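Local coordinates for protein FAD-binding oxidoreductase (Gulosibacter chungangensis, PDB 7PBG) that oxidises 4-ethylphenol by means of a covalently bound FAD, a dehydrogenation that probably yields 4-vinylphenol, at residues H395-A403 / Y473-L482; T416-I425 / S453-L464. All coordinates share one frame; numbering follows the deposited sequence.

Contact 1 of 2, residues H395-A403 / Y473-L482; sequences HFFYAPVSA and YGIYRAHNVL. With FAD (flavin-adenine dinucleotide), chain C.
The carbonyl oxygen of Gly474 is held by two neighbours from 395-403. Val401 N donates to Gly474 O over 2.9 Å in a nearly straight bond (160° at the hydrogen), and Pro400 CA brings its hydrogen to the same oxygen, 3.2 Å away. The return bond, Gly474 N to Val401 O, is weak, and a water donates to Val401 O and accepts only weakly from Gly474 N. Next along, the CD1 methyl of Ile475 packs against the backbone nitrogens of Ala399 and Pro400 and reaches Tyr398 CE1 at 3.4 Å; Pro400 CD lies over the centre of that tyrosine ring. The short, weakly bonded strand 474-475 is the edge strand, within this chain, of the antiparallel sheet of the C-terminal domain, paired with strand 393-402. Beyond this pairing the two segments move apart and water takes over: one water donates to the carbonyl oxygens of Phe397 and Arg477 and accepts from Ala399 N, while another joins Phe397 O to His479 N. Direct contact resumes at Phe396. Phe396 turns CG away from its own amide nitrogen (chi1 -175°), and its ring reaches across until Phe396 CE1 lies over one face of the His479 ring, 3.4 Å from His479 CG, the planes 51° apart. Val481 CG1 meets the edge of the Phe396 ring. The imidazole is fixed at both nitrogens, ND1 accepting from Val481 N in the ring plane at 3.0 Å and NE2 bonded to Asp43. Both segments also hold the flavin. His395 NE2 is bonded covalently to FAD C8M (1.4 Å), Phe397 CZ lies over the centre of the His395 ring, and the extended Arg477 sends NH2 to FAD O3' (2.7 Å) and NH1 to FAD O2, its NE paired with Glu164.

Contact 2 of 2, residues T416-I425 / S453-L464; sequences TKRISDDHGI and SRKETLDMTREL
His423 lies with one face of its imidazole against helix 453-464, where Met460 CB stands almost on the ring normal, 3.9 Å from the ring centroid, in a CH-pi contact. From the rim of the same ring, ND1 donates to Glu456 OE2 at 2.8 Å. The bond is bent, 138° at the hydrogen, and OE2 is met on its anti side, out of the carboxylate plane. Replacing His423 by alanine is likely to leave the Glu456 carboxylate without this donor and Met460 CB without the ring it packs on. Met460 is the other centre of the contact. Its chi1, near 180° (179°), points the chain into the groove between the helices: CG touches Ile419 CG2 at 3.7 Å, and SD rests on Ser420 CA, also at 3.7 Å, and on Ile425. Toward the other end of the groove Ile419 CD1 and Leu464 CD2 slide past one another at 3.8 Å. Gly424 ends the first helix in a Schellman motif, and the turn brings Ile425 back inward, its CD1 methyl crossing to Thr457 OG1 at 3.4 Å; that hydroxyl is itself bonded to Ser453 O, one turn back. The segments run antiparallel at 152°, their axes 9.9 Å apart, and Thr416, Ile425 and Thr457 also touch strand 438-447. Two such helices side by side on one face of an antiparallel sheet, within a beta-alpha-beta-beta-alpha-beta order, are characteristic of the ferredoxin-like fold.

How the contacts relate
Contact 2 is nested in the chain loop that contact 1 closes: strand 393-402 leads into helix 406-422, and helix 451-470 leads back to strand 474-475. Contact 1 is buried at the flavin, and a backbone bond, bridging waters and aromatic packing do the joining there. Contact 2 lies farther out, an apolar helix groove whose one direct hydrogen bond, between histidine and glutamate, sits at a partly exposed margin. Helix 451-470 serves both. Its Thr461 packs on Phe396 and Leu482 of contact 1, while Leu464 O probably accepts from Tyr398 OH and Arg462 NH2 probably donates to Val481 O. Contact 1 also meets the second subunit, which does not touch contact 2.

Contact 1 of 2, residues H395-A403 / Y473-L482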
loop_
_atom_site.group_PDB
_atom_site.type_symbol
_atom_site.label_atom_id
_atom_site.label_comp_id
_atom_site.label_asym_id
_atom_site.label_seq_id
_atom_site.Cartn_x
_atom_site.Cartn_y
_atom_site.Cartn_z
ATOM N N HIS A 395 -15.722 17.754 18.454
ATOM C CA HIS A 395 -14.479 18.114 17.745
ATOM C C HIS A 395 -14.686 18.230 16.254
ATOM O O HIS A 395 -15.757 17.900 15.734
ATOM C CB HIS A 395 -13.373 17.137 18.195
ATOM C CG HIS A 395 -13.695 15.717 17.950
ATOM N ND1 HIS A 395 -14.095 15.219 16.730
ATOM C CD2 HIS A 395 -13.610 14.661 18.773
ATOM C CE1 HIS A 395 -14.356 13.939 16.855
ATOM N NE2 HIS A 395 -13.976 13.555 18.064
ATOM N N PHE A 396 -13.617 18.710 15.614
ATOM C CA PHE A 396 -13.573 19.136 14.203
ATOM C C PHE A 396 -12.109 19.191 13.825
ATOM O O PHE A 396 -11.465 20.165 14.126
ATOM C CB PHE A 396 -14.324 20.459 14.109
ATOM C CG PHE A 396 -14.520 21.049 12.737
ATOM C CD1 PHE A 396 -15.486 20.553 11.894
ATOM C CD2 PHE A 396 -13.727 22.102 12.288
ATOM C CE1 PHE A 396 -15.690 21.098 10.637
ATOM C CE2 PHE A 396 -13.936 22.653 11.041
ATOM C CZ PHE A 396 -14.912 22.160 10.215
ATOM N N PHE A 397 -11.599 18.120 13.205
ATOM C CA PHE A 397 -10.145 17.857 13.176
ATOM C C PHE A 397 -9.441 18.780 12.175
ATOM O O PHE A 397 -9.916 18.945 11.063
ATOM C CB PHE A 397 -9.846 16.395 12.829
ATOM C CG PHE A 397 -10.124 15.462 13.962
ATOM C CD1 PHE A 397 -9.279 15.408 15.067
ATOM C CD2 PHE A 397 -11.208 14.612 13.910
ATOM C CE1 PHE A 397 -9.571 14.574 16.136
ATOM C CE2 PHE A 397 -11.491 13.752 14.965
ATOM C CZ PHE A 397 -10.644 13.721 16.067
ATOM N N TYR A 398 -8.323 19.314 12.601
ATOM C CA TYR A 398 -7.249 19.865 11.726
ATOM C C TYR A 398 -6.040 18.970 11.917
ATOM O O TYR A 398 -5.401 19.054 12.980
ATOM C CB TYR A 398 -6.942 21.295 12.113
ATOM C CG TYR A 398 -5.719 21.879 11.444
ATOM C CD1 TYR A 398 -5.715 22.125 10.086
ATOM C CD2 TYR A 398 -4.582 22.173 12.172
ATOM C CE1 TYR A 398 -4.585 22.600 9.452
ATOM C CE2 TYR A 398 -3.464 22.713 11.553
ATOM C CZ TYR A 398 -3.459 22.900 10.185
ATOM O OH TYR A 398 -2.366 23.402 9.535
ATOM N N ALA A 399 -5.703 18.147 10.922
ATOM C CA ALA A 399 -4.628 17.137 11.116
ATOM C C ALA A 399 -3.639 17.148 9.955
ATOM O O ALA A 399 -3.679 16.263 9.114
ATOM C CB ALA A 399 -5.251 15.805 11.314
ATOM N N PRO A 400 -2.763 18.157 9.876
ATOM C CA PRO A 400 -1.799 18.168 8.794
ATOM C C PRO A 400 -0.625 17.212 8.979
ATOM O O PRO A 400 -0.182 16.945 10.077
ATOM C CB PRO A 400 -1.268 19.590 8.787
ATOM C CG PRO A 400 -1.402 20.042 10.224
ATOM C CD PRO A 400 -2.686 19.365 10.712
ATOM N N VAL A 401 -0.024 16.891 7.840
ATOM C CA VAL A 401 1.137 15.991 7.781
ATOM C C VAL A 401 2.316 16.829 7.281
ATOM O O VAL A 401 2.131 17.710 6.443
ATOM C CB VAL A 401 0.866 14.758 6.908
ATOM C CG1 VAL A 401 0.480 15.083 5.482
ATOM C CG2 VAL A 401 2.020 13.764 6.978
ATOM N N SER A 402 3.498 16.541 7.800
ATOM C CA SER A 402 4.714 17.313 7.459
ATOM C C SER A 402 5.968 16.450 7.639
ATOM O O SER A 402 5.838 15.319 8.051
ATOM C CB SER A 402 4.767 18.526 8.310
ATOM O OG SER A 402 4.859 18.143 9.662
ATOM N N ALA A 403 7.157 16.994 7.376
ATOM C CA ALA A 403 8.404 16.271 7.710
ATOM C C ALA A 403 8.694 16.359 9.205
ATOM O O ALA A 403 8.502 17.392 9.868
ATOM C CB ALA A 403 9.545 16.804 6.862
ATOM N N TYR A 473 2.221 22.399 4.865
ATOM C CA TYR A 473 1.591 21.378 5.748
ATOM C C TYR A 473 0.194 21.091 5.207
ATOM O O TYR A 473 -0.616 22.021 5.110
ATOM C CB TYR A 473 1.455 21.907 7.167
ATOM C CG TYR A 473 2.727 22.368 7.829
ATOM C CD1 TYR A 473 2.685 23.334 8.820
ATOM C CD2 TYR A 473 3.969 21.877 7.444
ATOM C CE1 TYR A 473 3.844 23.777 9.437
ATOM C CE2 TYR A 473 5.137 22.328 8.039
ATOM C CZ TYR A 473 5.066 23.265 9.056
ATOM O OH TYR A 473 6.212 23.684 9.674
ATOM N N GLY A 474 -0.008 19.868 4.757
ATOM C CA GLY A 474 -1.200 19.492 4.006
ATOM C C GLY A 474 -2.080 18.586 4.840
ATOM O O GLY A 474 -1.586 17.763 5.609
ATOM N N ILE A 475 -3.351 18.753 4.632
ATOM C CA ILE A 475 -4.408 18.002 5.358
ATOM C C ILE A 475 -4.712 16.783 4.503
ATOM O O ILE A 475 -4.912 16.955 3.298
ATOM C CB ILE A 475 -5.625 18.929 5.550
ATOM C CG1 ILE A 475 -5.316 20.061 6.534
ATOM C CG2 ILE A 475 -6.840 18.130 5.960
ATOM C CD1 ILE A 475 -4.995 19.580 7.915
ATOM N N TYR A 476 -4.855 15.605 5.076
ATOM C CA TYR A 476 -5.174 14.406 4.260
ATOM C C TYR A 476 -6.462 13.729 4.738
ATOM O O TYR A 476 -6.741 12.679 4.241
ATOM C CB TYR A 476 -4.031 13.406 4.384
ATOM C CG TYR A 476 -3.725 13.088 5.813
ATOM C CD1 TYR A 476 -4.473 12.152 6.512
ATOM C CD2 TYR A 476 -2.799 13.836 6.511
ATOM C CE1 TYR A 476 -4.269 11.953 7.865
ATOM C CE2 TYR A 476 -2.560 13.624 7.854
ATOM C CZ TYR A 476 -3.323 12.693 8.535
ATOM O OH TYR A 476 -3.092 12.483 9.860
ATOM N N ARG A 477 -7.231 14.372 5.600
ATOM C CA ARG A 477 -8.561 13.870 6.031
ATOM C C ARG A 477 -9.312 15.097 6.524
ATOM O O ARG A 477 -8.743 15.876 7.279
ATOM C CB ARG A 477 -8.390 12.820 7.119
ATOM C CG ARG A 477 -9.660 12.026 7.396
ATOM C CD ARG A 477 -9.473 10.977 8.414
ATOM N NE ARG A 477 -10.706 10.330 8.818
ATOM C CZ ARG A 477 -10.743 9.415 9.752
ATOM N NH1 ARG A 477 -9.619 9.037 10.328
ATOM N NH2 ARG A 477 -11.872 8.868 10.102
ATOM N N ALA A 478 -10.523 15.305 6.057
ATOM C CA ALA A 478 -11.214 16.549 6.435
ATOM C C ALA A 478 -12.726 16.372 6.443
ATOM O O ALA A 478 -13.275 15.655 5.610
ATOM C CB ALA A 478 -10.769 17.626 5.484
ATOM N N HIS A 479 -13.365 17.147 7.306
ATOM C CA HIS A 479 -14.824 17.295 7.382
ATOM C C HIS A 479 -15.392 17.668 6.007
ATOM O O HIS A 479 -14.741 18.454 5.236
ATOM C CB HIS A 479 -15.167 18.323 8.463
ATOM C CG HIS A 479 -16.598 18.343 8.869
ATOM N ND1 HIS A 479 -17.628 18.861 8.076
ATOM C CD2 HIS A 479 -17.185 17.935 10.015
ATOM C CE1 HIS A 479 -18.795 18.753 8.743
ATOM N NE2 HIS A 479 -18.536 18.225 9.962
ATOM N N ASN A 480 -16.571 17.146 5.716
ATOM C CA ASN A 480 -17.410 17.555 4.553
ATOM C C ASN A 480 -17.269 19.057 4.275
ATOM O O ASN A 480 -17.037 19.435 3.102
ATOM C CB ASN A 480 -18.896 17.301 4.781
ATOM C CG ASN A 480 -19.245 15.849 4.990
ATOM O OD1 ASN A 480 -18.381 14.965 4.852
ATOM N ND2 ASN A 480 -20.513 15.587 5.277
ATOM N N VAL A 481 -17.431 19.916 5.284
ATOM C CA VAL A 481 -17.538 21.385 5.026
ATOM C C VAL A 481 -16.191 21.936 4.578
ATOM O O VAL A 481 -16.147 23.012 3.997
ATOM C CB VAL A 481 -18.099 22.105 6.261
ATOM C CG1 VAL A 481 -17.080 22.161 7.395
ATOM C CG2 VAL A 481 -18.618 23.479 5.899
ATOM N N LEU A 482 -15.092 21.248 4.897
ATOM C CA LEU A 482 -13.704 21.689 4.574
ATOM C C LEU A 482 -13.196 21.122 3.247
ATOM O O LEU A 482 -12.078 21.537 2.805
ATOM C CB LEU A 482 -12.743 21.220 5.669
ATOM C CG LEU A 482 -12.992 21.750 7.071
ATOM C CD1 LEU A 482 -11.999 21.115 8.068
ATOM C CD2 LEU A 482 -12.975 23.284 7.129
HETATM P PA FAD C . -17.915 5.406 8.708
HETATM O O1A FAD C . -18.542 6.676 9.187
HETATM O O2A FAD C . -18.795 4.195 8.518
HETATM O O5B FAD C . -17.209 5.704 7.339
HETATM C C5B FAD C . -16.416 6.865 7.140
HETATM C C4B FAD C . -16.472 7.212 5.672
HETATM O O4B FAD C . -15.864 6.157 4.871
HETATM C C3B FAD C . -17.877 7.370 5.070
HETATM O O3B FAD C . -18.410 8.667 5.325
HETATM C C2B FAD C . -17.644 7.019 3.592
HETATM O O2B FAD C . -17.118 8.149 2.921
HETATM C C1B FAD C . -16.627 5.888 3.707
HETATM N N9A FAD C . -17.200 4.574 3.832
HETATM C C8A FAD C . -17.363 3.880 4.990
HETATM N N7A FAD C . -17.888 2.707 4.789
HETATM C C5A FAD C . -18.139 2.648 3.439
HETATM C C6A FAD C . -18.644 1.632 2.622
HETATM N N6A FAD C . -19.096 0.465 3.099
HETATM N N1A FAD C . -18.745 1.901 1.300
HETATM C C2A FAD C . -18.285 3.091 0.837
HETATM N N3A FAD C . -17.758 4.105 1.512
HETATM C C4A FAD C . -17.715 3.812 2.828
HETATM N N1 FAD C . -10.000 8.175 13.755
HETATM C C2 FAD C . -8.949 7.397 13.565
HETATM O O2 FAD C . -8.723 6.877 12.442
HETATM N N3 FAD C . -8.132 7.058 14.581
HETATM C C4 FAD C . -8.275 7.563 15.841
HETATM O O4 FAD C . -7.533 7.158 16.757
HETATM C C4X FAD C . -9.334 8.420 16.077
HETATM N N5 FAD C . -9.460 8.914 17.280
HETATM C C5X FAD C . -10.528 9.753 17.488
HETATM C C6 FAD C . -10.701 10.278 18.777
HETATM C C7 FAD C . -11.777 11.083 19.096
HETATM C C7M FAD C . -11.927 11.610 20.508
HETATM C C8 FAD C . -12.725 11.368 18.090
HETATM C C8M FAD C . -13.908 12.238 18.387
HETATM C C9 FAD C . -12.547 10.887 16.809
HETATM C C9A FAD C . -11.462 10.056 16.472
HETATM N N10 FAD C . -11.285 9.505 15.206
HETATM C C10 FAD C . -10.216 8.653 14.971
HETATM C "C1'" FAD C . -12.271 9.710 14.113
HETATM C "C2'" FAD C . -13.383 8.650 14.086
HETATM O "O2'" FAD C . -13.879 8.369 15.438
HETATM C "C3'" FAD C . -12.972 7.280 13.507
HETATM O "O3'" FAD C . -12.187 7.455 12.353
HETATM C "C4'" FAD C . -14.128 6.329 13.171
HETATM O "O4'" FAD C . -13.664 4.969 13.182
HETATM C "C5'" FAD C . -14.733 6.659 11.833
HETATM O "O5'" FAD C . -16.131 6.343 11.788
HETATM P P FAD C . -16.648 4.924 11.271
HETATM O O1P FAD C . -18.038 4.716 11.794
HETATM O O2P FAD C . -15.595 3.929 11.643
HETATM O O3P FAD C . -16.680 5.073 9.679
HETATM O O HOH W 1 -12.078 17.736 9.859
HETATM O O HOH W 2 -8.088 17.779 9.237
HETATM O O HOH W 3 -5.515 15.288 7.898
HETATM O O HOH W 4 2.603 18.410 3.835
#

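Contact 2 of 2, residues T416-I425 / S453-L464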
loop_
_atom_site.group_PDB
_atom_site.type_symbol
_atom_site.label_atom_id
_atom_site.label_comp_id
_atom_site.label_asym_id
_atom_site.label_seq_id
_atom_site.Cartn_x
_atom_site.Cartn_y
_atom_site.Cartn_z
ATOM N N THR A 416 -0.958 27.204 16.774
ATOM C CA THR A 416 -2.328 26.652 16.930
ATOM C C THR A 416 -2.876 27.087 18.292
ATOM O O THR A 416 -4.050 27.361 18.370
ATOM C CB THR A 416 -2.356 25.142 16.672
ATOM O OG1 THR A 416 -1.844 24.871 15.373
ATOM C CG2 THR A 416 -3.732 24.515 16.749
ATOM N N LYS A 417 -2.047 27.099 19.340
ATOM C CA LYS A 417 -2.441 27.626 20.672
ATOM C C LYS A 417 -2.920 29.068 20.508
ATOM O O LYS A 417 -3.950 29.405 21.058
ATOM C CB LYS A 417 -1.250 27.535 21.622
ATOM C CG LYS A 417 -1.572 27.712 23.088
ATOM C CD LYS A 417 -0.453 27.186 23.955
ATOM C CE LYS A 417 0.856 27.856 23.611
ATOM N NZ LYS A 417 1.842 27.677 24.698
ATOM N N ARG A 418 -2.192 29.866 19.734
ATOM C CA ARG A 418 -2.502 31.307 19.559
ATOM C C ARG A 418 -3.843 31.463 18.846
ATOM O O ARG A 418 -4.694 32.201 19.381
ATOM C CB ARG A 418 -1.423 32.040 18.747
ATOM C CG ARG A 418 -1.530 33.557 18.843
ATOM C CD ARG A 418 -0.466 34.278 18.020
ATOM N NE ARG A 418 -0.518 33.819 16.639
ATOM C CZ ARG A 418 0.399 33.069 16.037
ATOM N NH1 ARG A 418 1.502 32.691 16.668
ATOM N NH2 ARG A 418 0.204 32.693 14.792
ATOM N N ILE A 419 -4.028 30.748 17.728
ATOM C CA ILE A 419 -5.225 30.859 16.847
ATOM C C ILE A 419 -6.417 30.311 17.636
ATOM O O ILE A 419 -7.481 30.959 17.640
ATOM C CB ILE A 419 -4.980 30.171 15.489
ATOM C CG1 ILE A 419 -3.899 30.920 14.690
ATOM C CG2 ILE A 419 -6.262 30.084 14.660
ATOM C CD1 ILE A 419 -3.439 30.205 13.420
ATOM N N SER A 420 -6.235 29.205 18.351
ATOM C CA SER A 420 -7.354 28.623 19.126
ATOM C C SER A 420 -7.744 29.547 20.294
ATOM O O SER A 420 -8.955 29.787 20.453
ATOM C CB SER A 420 -7.057 27.202 19.533
ATOM O OG SER A 420 -5.914 27.095 20.385
ATOM N N ASP A 421 -6.761 30.097 21.031
ATOM C CA ASP A 421 -6.944 31.120 22.101
ATOM C C ASP A 421 -7.762 32.305 21.543
ATOM O O ASP A 421 -8.793 32.680 22.169
ATOM C CB ASP A 421 -5.590 31.552 22.668
ATOM C CG ASP A 421 -5.019 30.567 23.675
ATOM O OD1 ASP A 421 -5.731 29.578 24.004
ATOM O OD2 ASP A 421 -3.886 30.787 24.143
ATOM N N ASP A 422 -7.347 32.825 20.397
ATOM C CA ASP A 422 -7.987 33.975 19.697
ATOM C C ASP A 422 -9.474 33.721 19.430
ATOM O O ASP A 422 -10.250 34.715 19.491
ATOM C CB ASP A 422 -7.279 34.262 18.374
ATOM C CG ASP A 422 -5.933 34.950 18.476
ATOM O OD1 ASP A 422 -5.525 35.304 19.606
ATOM O OD2 ASP A 422 -5.308 35.134 17.418
ATOM N N HIS A 423 -9.883 32.467 19.152
ATOM C CA HIS A 423 -11.277 32.084 18.824
ATOM C C HIS A 423 -12.009 31.507 20.041
ATOM O O HIS A 423 -13.149 31.085 19.858
ATOM C CB HIS A 423 -11.239 31.093 17.658
ATOM C CG HIS A 423 -10.897 31.735 16.355
ATOM N ND1 HIS A 423 -11.880 32.185 15.505
ATOM C CD2 HIS A 423 -9.723 31.995 15.748
ATOM C CE1 HIS A 423 -11.313 32.693 14.410
ATOM N NE2 HIS A 423 -10.012 32.614 14.543
ATOM N N GLY A 424 -11.315 31.359 21.176
ATOM C CA GLY A 424 -11.915 30.851 22.426
ATOM C C GLY A 424 -12.219 29.366 22.355
ATOM O O GLY A 424 -13.297 28.938 22.884
ATOM N N ILE A 425 -11.359 28.608 21.666
ATOM C CA ILE A 425 -11.540 27.157 21.423
ATOM C C ILE A 425 -10.431 26.424 22.184
ATOM O O ILE A 425 -9.260 26.753 22.029
ATOM C CB ILE A 425 -11.584 26.863 19.910
ATOM C CG1 ILE A 425 -12.699 27.651 19.195
ATOM C CG2 ILE A 425 -11.705 25.369 19.660
ATOM C CD1 ILE A 425 -14.098 27.381 19.715
ATOM N N SER A 453 -20.297 29.159 18.591
ATOM C CA SER A 453 -19.133 28.268 18.832
ATOM C C SER A 453 -18.844 27.494 17.536
ATOM O O SER A 453 -17.652 27.338 17.196
ATOM C CB SER A 453 -19.338 27.335 19.982
ATOM O OG SER A 453 -18.139 26.620 20.245
ATOM N N ARG A 454 -19.893 27.072 16.830
ATOM C CA ARG A 454 -19.751 26.403 15.512
ATOM C C ARG A 454 -18.982 27.377 14.598
ATOM O O ARG A 454 -17.999 26.981 13.944
ATOM C CB ARG A 454 -21.110 26.033 14.913
ATOM C CG ARG A 454 -21.900 24.987 15.694
ATOM C CD ARG A 454 -23.240 24.795 15.002
ATOM N NE ARG A 454 -24.100 23.931 15.792
ATOM C CZ ARG A 454 -25.409 23.896 15.760
ATOM N NH1 ARG A 454 -26.094 24.623 14.887
ATOM N NH2 ARG A 454 -26.037 23.060 16.563
ATOM N N LYS A 455 -19.380 28.644 14.541
ATOM C CA LYS A 455 -18.772 29.594 13.566
ATOM C C LYS A 455 -17.314 29.857 13.938
ATOM O O LYS A 455 -16.447 29.866 13.024
ATOM C CB LYS A 455 -19.534 30.923 13.537
ATOM C CG LYS A 455 -18.850 32.004 12.711
ATOM C CD LYS A 455 -19.736 33.200 12.479
ATOM C CE LYS A 455 -18.960 34.500 12.388
ATOM N NZ LYS A 455 -17.935 34.444 11.327
ATOM N N GLU A 456 -17.019 30.017 15.227
ATOM C CA GLU A 456 -15.647 30.267 15.702
ATOM C C GLU A 456 -14.795 29.065 15.303
ATOM O O GLU A 456 -13.680 29.268 14.857
ATOM C CB GLU A 456 -15.570 30.482 17.212
ATOM C CG GLU A 456 -16.050 31.867 17.659
ATOM C CD GLU A 456 -15.457 33.010 16.851
ATOM O OE1 GLU A 456 -16.248 33.781 16.228
ATOM O OE2 GLU A 456 -14.225 33.100 16.792
ATOM N N THR A 457 -15.329 27.859 15.475
ATOM C CA THR A 457 -14.565 26.627 15.164
ATOM C C THR A 457 -14.289 26.533 13.670
ATOM O O THR A 457 -13.157 26.221 13.286
ATOM C CB THR A 457 -15.301 25.394 15.676
ATOM O OG1 THR A 457 -15.444 25.626 17.075
ATOM C CG2 THR A 457 -14.533 24.114 15.425
ATOM N N LEU A 458 -15.309 26.765 12.850
ATOM C CA LEU A 458 -15.125 26.737 11.392
ATOM C C LEU A 458 -14.153 27.834 10.972
ATOM O O LEU A 458 -13.229 27.530 10.171
ATOM C CB LEU A 458 -16.466 26.924 10.695
ATOM C CG LEU A 458 -16.380 26.954 9.179
ATOM C CD1 LEU A 458 -15.617 25.745 8.627
ATOM C CD2 LEU A 458 -17.772 27.064 8.580
ATOM N N ASP A 459 -14.350 29.080 11.415
ATOM C CA ASP A 459 -13.425 30.181 11.036
ATOM C C ASP A 459 -11.996 29.858 11.459
ATOM O O ASP A 459 -11.067 30.089 10.657
ATOM C CB ASP A 459 -13.835 31.498 11.671
ATOM C CG ASP A 459 -15.102 32.070 11.072
ATOM O OD1 ASP A 459 -15.573 31.512 10.051
ATOM O OD2 ASP A 459 -15.624 33.052 11.673
ATOM N N MET A 460 -11.820 29.386 12.700
ATOM C CA MET A 460 -10.495 29.010 13.233
ATOM C C MET A 460 -9.862 27.979 12.296
ATOM O O MET A 460 -8.711 28.133 11.895
ATOM C CB MET A 460 -10.600 28.387 14.622
ATOM C CG MET A 460 -9.251 27.957 15.192
ATOM S SD MET A 460 -9.484 26.906 16.620
ATOM C CE MET A 460 -10.102 25.379 15.926
ATOM N N THR A 461 -10.603 26.932 11.968
ATOM C CA THR A 461 -10.067 25.799 11.183
ATOM C C THR A 461 -9.713 26.256 9.764
ATOM O O THR A 461 -8.677 25.832 9.249
ATOM C CB THR A 461 -11.026 24.622 11.181
ATOM O OG1 THR A 461 -11.296 24.353 12.555
ATOM C CG2 THR A 461 -10.441 23.401 10.495
ATOM N N ARG A 462 -10.549 27.067 9.118
ATOM C CA ARG A 462 -10.182 27.530 7.762
ATOM C C ARG A 462 -8.902 28.350 7.810
ATOM O O ARG A 462 -8.115 28.266 6.814
ATOM C CB ARG A 462 -11.307 28.340 7.110
ATOM C CG ARG A 462 -12.587 27.564 6.889
ATOM C CD ARG A 462 -13.321 28.098 5.695
ATOM N NE ARG A 462 -14.608 27.477 5.455
ATOM C CZ ARG A 462 -14.818 26.386 4.722
ATOM N NH1 ARG A 462 -13.803 25.688 4.225
ATOM N NH2 ARG A 462 -16.050 25.937 4.562
ATOM N N GLU A 463 -8.658 29.131 8.871
ATOM C CA GLU A 463 -7.387 29.882 9.010
ATOM C C GLU A 463 -6.233 28.893 9.274
ATOM O O GLU A 463 -5.148 29.063 8.709
ATOM C CB GLU A 463 -7.447 30.894 10.148
ATOM C CG GLU A 463 -6.173 31.692 10.287
ATOM C CD GLU A 463 -5.604 32.372 9.031
ATOM O OE1 GLU A 463 -6.367 32.751 8.101
ATOM O OE2 GLU A 463 -4.378 32.539 8.979
ATOM N N LEU A 464 -6.450 27.854 10.079
ATOM C CA LEU A 464 -5.405 26.821 10.283
ATOM C C LEU A 464 -5.022 26.176 8.947
ATOM O O LEU A 464 -3.783 26.031 8.684
ATOM C CB LEU A 464 -5.879 25.767 11.295
ATOM C CG LEU A 464 -5.953 26.237 12.745
ATOM C CD1 LEU A 464 -6.666 25.197 13.589
ATOM C CD2 LEU A 464 -4.585 26.579 13.288
HETATM O O HOH W 5 -16.490 27.862 21.962
#